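Local coordinates for glucose-6-phosphate isomerase (PDB 6OTU), which catalyses the reversible isomerisation of glucose-6-phosphate to fructose-6-phosphate as a two-subunit enzyme of the phosphoglucose isomerase family, at residues A[268-273]-A[350-355]; A[372-377]-A[485-490]. All blocks are in the same frame, centred on the assembly; numbering follows the deposited sequence.

Contact 1 of 2, residues A[268-273]-A[350-355]. With G6Q (glucose-6-phosphate), chain E.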
loop_
_atom_site.group_PDB
_atom_site.type_symbol
_atom_site.label_atom_id
_atom_site.label_comp_id
_atom_site.label_asym_id
_atom_site.label_seq_id
_atom_site.Cartn_x
_atom_site.Cartn_y
_atom_site.Cartn_z
ATOM N N GLY A 268 15.757 -2.883 13.571
ATOM C CA GLY A 268 14.334 -2.640 13.795
ATOM C C GLY A 268 13.431 -3.365 12.815
ATOM O O GLY A 268 12.456 -4.010 13.208
ATOM N N ARG A 269 13.752 -3.284 11.519
ATOM C CA ARG A 269 12.966 -3.936 10.482
ATOM C C ARG A 269 13.158 -5.449 10.472
ATOM O O ARG A 269 12.548 -6.140 9.643
ATOM C CB ARG A 269 13.314 -3.343 9.113
ATOM C CG ARG A 269 14.769 -3.458 8.723
ATOM C CD ARG A 269 15.062 -2.676 7.446
ATOM N NE ARG A 269 16.501 -2.541 7.202
ATOM C CZ ARG A 269 17.273 -1.574 7.702
ATOM N NH1 ARG A 269 16.759 -0.630 8.481
ATOM N NH2 ARG A 269 18.567 -1.544 7.409
ATOM N N PHE A 270 13.990 -5.974 11.371
ATOM C CA PHE A 270 14.148 -7.409 11.549
ATOM C C PHE A 270 13.803 -7.845 12.971
ATOM O O PHE A 270 14.244 -8.909 13.403
ATOM C CB PHE A 270 15.577 -7.846 11.210
ATOM C CG PHE A 270 16.061 -7.411 9.847
ATOM C CD1 PHE A 270 15.761 -8.146 8.725
ATOM C CD2 PHE A 270 16.846 -6.282 9.701
ATOM C CE1 PHE A 270 16.213 -7.753 7.480
ATOM C CE2 PHE A 270 17.306 -5.890 8.455
ATOM C CZ PHE A 270 16.994 -6.641 7.346
ATOM N N SER A 271 13.029 -7.055 13.713
ATOM C CA SER A 271 12.905 -7.277 15.150
ATOM C C SER A 271 11.597 -7.952 15.569
ATOM O O SER A 271 11.372 -8.142 16.772
ATOM C CB SER A 271 13.076 -5.945 15.892
ATOM O OG SER A 271 11.963 -5.106 15.676
ATOM N N ALA A 272 10.739 -8.334 14.617
ATOM C CA ALA A 272 9.451 -8.927 14.974
ATOM C C ALA A 272 9.602 -10.226 15.768
ATOM O O ALA A 272 8.713 -10.561 16.553
ATOM C CB ALA A 272 8.611 -9.170 13.720
ATOM N N THR A 273 10.702 -10.970 15.593
ATOM C CA THR A 273 10.918 -12.185 16.382
ATOM C C THR A 273 11.586 -11.920 17.731
ATOM O O THR A 273 11.786 -12.869 18.500
ATOM C CB THR A 273 11.775 -13.203 15.627
ATOM O OG1 THR A 273 13.065 -12.634 15.358
ATOM C CG2 THR A 273 11.111 -13.649 14.336
ATOM N N GLN A 350 7.565 -3.960 2.334
ATOM C CA GLN A 350 7.994 -2.727 1.688
ATOM C C GLN A 350 9.033 -1.993 2.535
ATOM O O GLN A 350 10.030 -1.484 2.004
ATOM C CB GLN A 350 6.763 -1.864 1.420
ATOM C CG GLN A 350 7.002 -0.470 0.918
ATOM C CD GLN A 350 5.678 0.264 0.787
ATOM O OE1 GLN A 350 5.097 0.662 1.791
ATOM N NE2 GLN A 350 5.165 0.391 -0.442
ATOM N N GLN A 351 8.835 -1.943 3.859
ATOM C CA GLN A 351 9.859 -1.353 4.719
ATOM C C GLN A 351 11.125 -2.203 4.725
ATOM O O GLN A 351 12.243 -1.689 4.594
ATOM C CB GLN A 351 9.352 -1.190 6.149
ATOM C CG GLN A 351 10.523 -0.987 7.122
ATOM C CD GLN A 351 10.109 -0.597 8.520
ATOM O OE1 GLN A 351 9.138 -1.124 9.060
ATOM N NE2 GLN A 351 10.852 0.337 9.124
ATOM N N CYS A 352 10.960 -3.516 4.862
ATOM C CA CYS A 352 12.110 -4.367 5.113
ATOM C C CYS A 352 13.021 -4.417 3.892
ATOM O O CYS A 352 14.248 -4.338 4.019
ATOM C CB CYS A 352 11.626 -5.753 5.525
ATOM S SG CYS A 352 12.988 -6.914 5.948
ATOM N N GLY A 353 12.434 -4.479 2.698
ATOM C CA GLY A 353 13.193 -4.497 1.459
ATOM C C GLY A 353 13.722 -3.142 1.033
ATOM O O GLY A 353 14.902 -3.025 0.706
ATOM N N MET A 354 12.874 -2.107 1.038
ATOM C CA MET A 354 13.308 -0.796 0.549
ATOM C C MET A 354 14.213 -0.080 1.547
ATOM O O MET A 354 15.125 0.655 1.144
ATOM C CB MET A 354 12.100 0.074 0.217
ATOM C CG MET A 354 11.244 -0.525 -0.897
ATOM S SD MET A 354 9.898 0.540 -1.414
ATOM C CE MET A 354 10.806 1.809 -2.271
ATOM N N GLU A 355 13.964 -0.236 2.849
ATOM C CA GLU A 355 14.873 0.379 3.812
ATOM C C GLU A 355 16.221 -0.345 3.850
ATOM O O GLU A 355 17.272 0.293 4.012
ATOM C CB GLU A 355 14.239 0.411 5.201
ATOM C CG GLU A 355 14.767 1.525 6.065
ATOM C CD GLU A 355 14.430 1.330 7.504
ATOM O OE1 GLU A 355 14.921 2.120 8.323
ATOM O OE2 GLU A 355 13.679 0.384 7.824
HETATM C C1 G6Q E . 14.235 0.108 11.392
HETATM C C2 G6Q E . 14.404 1.624 11.271
HETATM C C3 G6Q E . 13.216 2.421 11.797
HETATM C C4 G6Q E . 13.064 2.380 13.323
HETATM C C5 G6Q E . 12.098 3.457 13.815
HETATM C C6 G6Q E . 11.787 3.325 15.287
HETATM O O1 G6Q E . 15.151 -0.603 11.145
HETATM O O2 G6Q E . 15.590 2.055 11.928
HETATM O O3 G6Q E . 12.010 1.949 11.193
HETATM O O4 G6Q E . 12.581 1.104 13.735
HETATM O O5 G6Q E . 12.652 4.745 13.529
HETATM O O6 G6Q E . 13.046 3.362 16.013
HETATM P P G6Q E . 13.065 3.030 17.595
HETATM O O1P G6Q E . 12.610 1.588 17.742
HETATM O O2P G6Q E . 14.521 3.232 17.999
HETATM O O3P G6Q E . 12.125 4.013 18.263
#

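Contact 2 of 2, residues A[372-377]-A[485-490]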
loop_
_atom_site.group_PDB
_atom_site.type_symbol
_atom_site.label_atom_id
_atom_site.label_comp_id
_atom_site.label_asym_id
_atom_site.label_seq_id
_atom_site.Cartn_x
_atom_site.Cartn_y
_atom_site.Cartn_z
ATOM N N THR A 372 19.580 -0.943 -7.131
ATOM C CA THR A 372 19.386 -1.878 -6.034
ATOM C C THR A 372 17.903 -2.131 -5.773
ATOM O O THR A 372 17.214 -2.649 -6.658
ATOM C CB THR A 372 20.101 -1.364 -4.800
ATOM O OG1 THR A 372 19.791 0.027 -4.633
ATOM C CG2 THR A 372 21.615 -1.559 -4.984
ATOM N N SER A 373 17.396 -1.789 -4.585
ATOM C CA SER A 373 16.032 -2.189 -4.237
ATOM C C SER A 373 15.034 -1.662 -5.265
ATOM O O SER A 373 15.157 -0.516 -5.708
ATOM C CB SER A 373 15.620 -1.699 -2.847
ATOM O OG SER A 373 14.315 -2.182 -2.545
ATOM N N PRO A 374 14.093 -2.480 -5.711
ATOM C CA PRO A 374 12.940 -1.957 -6.447
ATOM C C PRO A 374 11.917 -1.376 -5.476
ATOM O O PRO A 374 12.019 -1.537 -4.251
ATOM C CB PRO A 374 12.392 -3.189 -7.177
ATOM C CG PRO A 374 12.808 -4.359 -6.317
ATOM C CD PRO A 374 14.079 -3.949 -5.588
ATOM N N ILE A 375 10.931 -0.669 -6.046
ATOM C CA ILE A 375 9.751 -0.301 -5.275
ATOM C C ILE A 375 8.995 -1.574 -4.933
ATOM O O ILE A 375 8.737 -2.419 -5.800
ATOM C CB ILE A 375 8.857 0.680 -6.047
ATOM C CG1 ILE A 375 9.669 1.825 -6.654
ATOM C CG2 ILE A 375 7.768 1.242 -5.138
ATOM C CD1 ILE A 375 10.393 2.627 -5.662
ATOM N N ILE A 376 8.678 -1.745 -3.663
ATOM C CA ILE A 376 7.882 -2.880 -3.225
ATOM C C ILE A 376 6.508 -2.334 -2.876
ATOM O O ILE A 376 6.394 -1.377 -2.105
ATOM C CB ILE A 376 8.547 -3.625 -2.059
ATOM C CG1 ILE A 376 9.874 -4.233 -2.538
ATOM C CG2 ILE A 376 7.632 -4.724 -1.517
ATOM C CD1 ILE A 376 10.764 -4.797 -1.424
ATOM N N TRP A 377 5.479 -2.891 -3.508
ATOM C CA TRP A 377 4.111 -2.429 -3.345
ATOM C C TRP A 377 3.187 -3.616 -3.586
ATOM O O TRP A 377 3.631 -4.695 -3.976
ATOM C CB TRP A 377 3.815 -1.279 -4.305
ATOM C CG TRP A 377 3.853 -1.695 -5.729
ATOM C CD1 TRP A 377 4.953 -2.096 -6.450
ATOM C CD2 TRP A 377 2.734 -1.794 -6.612
ATOM N NE1 TRP A 377 4.578 -2.424 -7.741
ATOM C CE2 TRP A 377 3.225 -2.240 -7.866
ATOM C CE3 TRP A 377 1.363 -1.545 -6.469
ATOM C CZ2 TRP A 377 2.388 -2.442 -8.967
ATOM C CZ3 TRP A 377 0.529 -1.737 -7.572
ATOM C CH2 TRP A 377 1.048 -2.181 -8.804
ATOM N N PHE A 485 23.607 -9.005 -0.256
ATOM C CA PHE A 485 24.902 -9.686 -0.364
ATOM C C PHE A 485 25.356 -9.765 -1.811
ATOM O O PHE A 485 26.556 -9.659 -2.108
ATOM C CB PHE A 485 24.826 -11.105 0.210
ATOM C CG PHE A 485 24.587 -11.163 1.688
ATOM C CD1 PHE A 485 25.068 -10.173 2.522
ATOM C CD2 PHE A 485 23.892 -12.228 2.245
ATOM C CE1 PHE A 485 24.855 -10.233 3.882
ATOM C CE2 PHE A 485 23.670 -12.293 3.606
ATOM C CZ PHE A 485 24.155 -11.293 4.430
ATOM N N CYS A 486 24.402 -9.953 -2.720
ATOM C CA CYS A 486 24.718 -10.053 -4.135
ATOM C C CYS A 486 25.118 -8.684 -4.697
ATOM O O CYS A 486 26.170 -8.553 -5.338
ATOM C CB CYS A 486 23.520 -10.634 -4.883
ATOM S SG CYS A 486 23.813 -10.944 -6.620
ATOM N N TRP A 487 24.299 -7.654 -4.442
ATOM C CA TRP A 487 24.652 -6.284 -4.816
ATOM C C TRP A 487 25.932 -5.793 -4.136
ATOM O O TRP A 487 26.611 -4.910 -4.674
ATOM C CB TRP A 487 23.491 -5.347 -4.486
ATOM C CG TRP A 487 22.339 -5.563 -5.406
ATOM C CD1 TRP A 487 22.411 -5.888 -6.731
ATOM C CD2 TRP A 487 20.948 -5.515 -5.080
ATOM N NE1 TRP A 487 21.156 -6.028 -7.254
ATOM C CE2 TRP A 487 20.234 -5.806 -6.267
ATOM C CE3 TRP A 487 20.232 -5.234 -3.908
ATOM C CZ2 TRP A 487 18.838 -5.827 -6.317
ATOM C CZ3 TRP A 487 18.853 -5.262 -3.953
ATOM C CH2 TRP A 487 18.165 -5.557 -5.152
ATOM N N GLY A 488 26.283 -6.344 -2.973
ATOM C CA GLY A 488 27.439 -5.856 -2.243
ATOM C C GLY A 488 27.210 -4.562 -1.488
ATOM O O GLY A 488 28.153 -3.793 -1.295
ATOM N N ILE A 489 25.983 -4.304 -1.053
ATOM C CA ILE A 489 25.648 -3.103 -0.318
ATOM C C ILE A 489 25.477 -3.468 1.150
ATOM O O ILE A 489 25.470 -4.638 1.522
ATOM C CB ILE A 489 24.366 -2.432 -0.879
ATOM C CG1 ILE A 489 23.188 -3.405 -0.746
ATOM C CG2 ILE A 489 24.574 -2.031 -2.316
ATOM C CD1 ILE A 489 21.823 -2.825 -1.089
ATOM N N ASN A 490 25.337 -2.455 2.006
ATOM C CA ASN A 490 25.070 -2.692 3.425
ATOM C C ASN A 490 23.561 -2.648 3.637
ATOM O O ASN A 490 22.947 -1.573 3.671
ATOM C CB ASN A 490 25.804 -1.689 4.311
ATOM C CG ASN A 490 25.506 -1.891 5.806
ATOM O OD1 ASN A 490 24.880 -2.879 6.196
ATOM N ND2 ASN A 490 25.948 -0.939 6.647
#

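Contact 1 of 2, residues A[268-273]-A[350-355]
R269 meets E355 with NH1 closer to the carboxyl carbon than to either oxygen: NH1 of R269 is 3.2 Å from CD of E355, and the guanidinium and carboxylate planes are turned 55° apart. The pair still forms a salt bridge through OE2 of E355, but not the flat, two-pronged kind. It belongs to the active site of a phosphoglucose isomerase, a member of the SIS clan, where the loop after strand 258-262 packs against helix 345-357 beside the bound sugar. The deposited glucose-6-phosphate is an open chain, its O5 far from C1, and the contact borders its carbonyl end. The backbone N of R269 donates to O1 of the ligand at 3.0 Å, while NH1 of R269 stands 3.1 Å from that same O1, near enough that its positive charge could help stabilise negative charge developing there. OE1 of E355 lies 3.0 Å from C2 of the sugar, in keeping with the proton-donor role given to this residue. Two neighbours set the carboxylate: R269 on one hand, and on the other NE2 of Q351, which donates to OE2 of E355 at 3.1 Å from above the carboxylate plane. NE2 of Q351 also makes a weak bond to O3 of the ligand. R269 itself is fixed by second-shell residues, with Q494 taking NH1, S356 taking NE and S491 taking NH2; E355 CG is anti to its backbone N (chi1 -154°), and the extended chain beyond carries the carboxylate to the ligand. Beside this polar cluster, F270 closes the loop against the helix by a sulfur-aromatic contact, SG of C352 lying obliquely to the ring, 3.7 Å from F270 CE1.

Contact 2 of 2, residues A[372-377]-A[485-490]
T372 lies over the indole of W487, a CH-pi contact in which CA of T372 stands 3.8 Å from the centroid of the six-membered ring, only 2° off its normal. Followed outward, the tryptophan leaves CB with CG anti to its carbonyl carbon (chi1 -71°). CG and CD2 then run beneath the methyl of T372, CG2 of T372 being 4.0 Å from CD2 of W487. Next, CE3 of W487 meets CB of T372, and CE2 on the other side of the ring meets CA of T372. NE1, in the five-membered ring, points its N-H to OD1 of N326. At the far rim CZ3 approaches N of S373 obliquely at 3.8 Å, and CH2 of W487 comes within 3.4 Å of O of T372, a carbonyl oxygen that is hydrogen-bonded to R325. CD of P374 touches CH2 more loosely. The T372 methyl is shared: it also reaches I489 tip to tip, CG2 to CG2 at 4.0 Å. G488, the first residue beyond helix 466-487, has positive phi and leads the chain to I489. The ring thus projects from that helix's last turn onto the approach to strand 375-377, with N357 of helix 345-357 touching both W487 and I489.

The centres of the two contacts lie 13 Å apart, and along the chain they come in series, contact 1 closing before contact 2 opens. Helix 345-357 and the next strand, 375-377, join them directly: NE2 of Q350 probably bonds to O of I376 at 2.7 Å, and M354 packs on I375. A second connection is helix 466-487, which touches F270 and C352 of contact 1 and ends in W487 of contact 2. The strand is one of two outermost in the six-stranded sheet within this chain; contact 2 joins its lead-in to the C-terminal end of helix 466-487. Both contacts touch the second subunit, whose H386 O is hydrogen-bonded to the sugar, consistent with a site completed by the dimer.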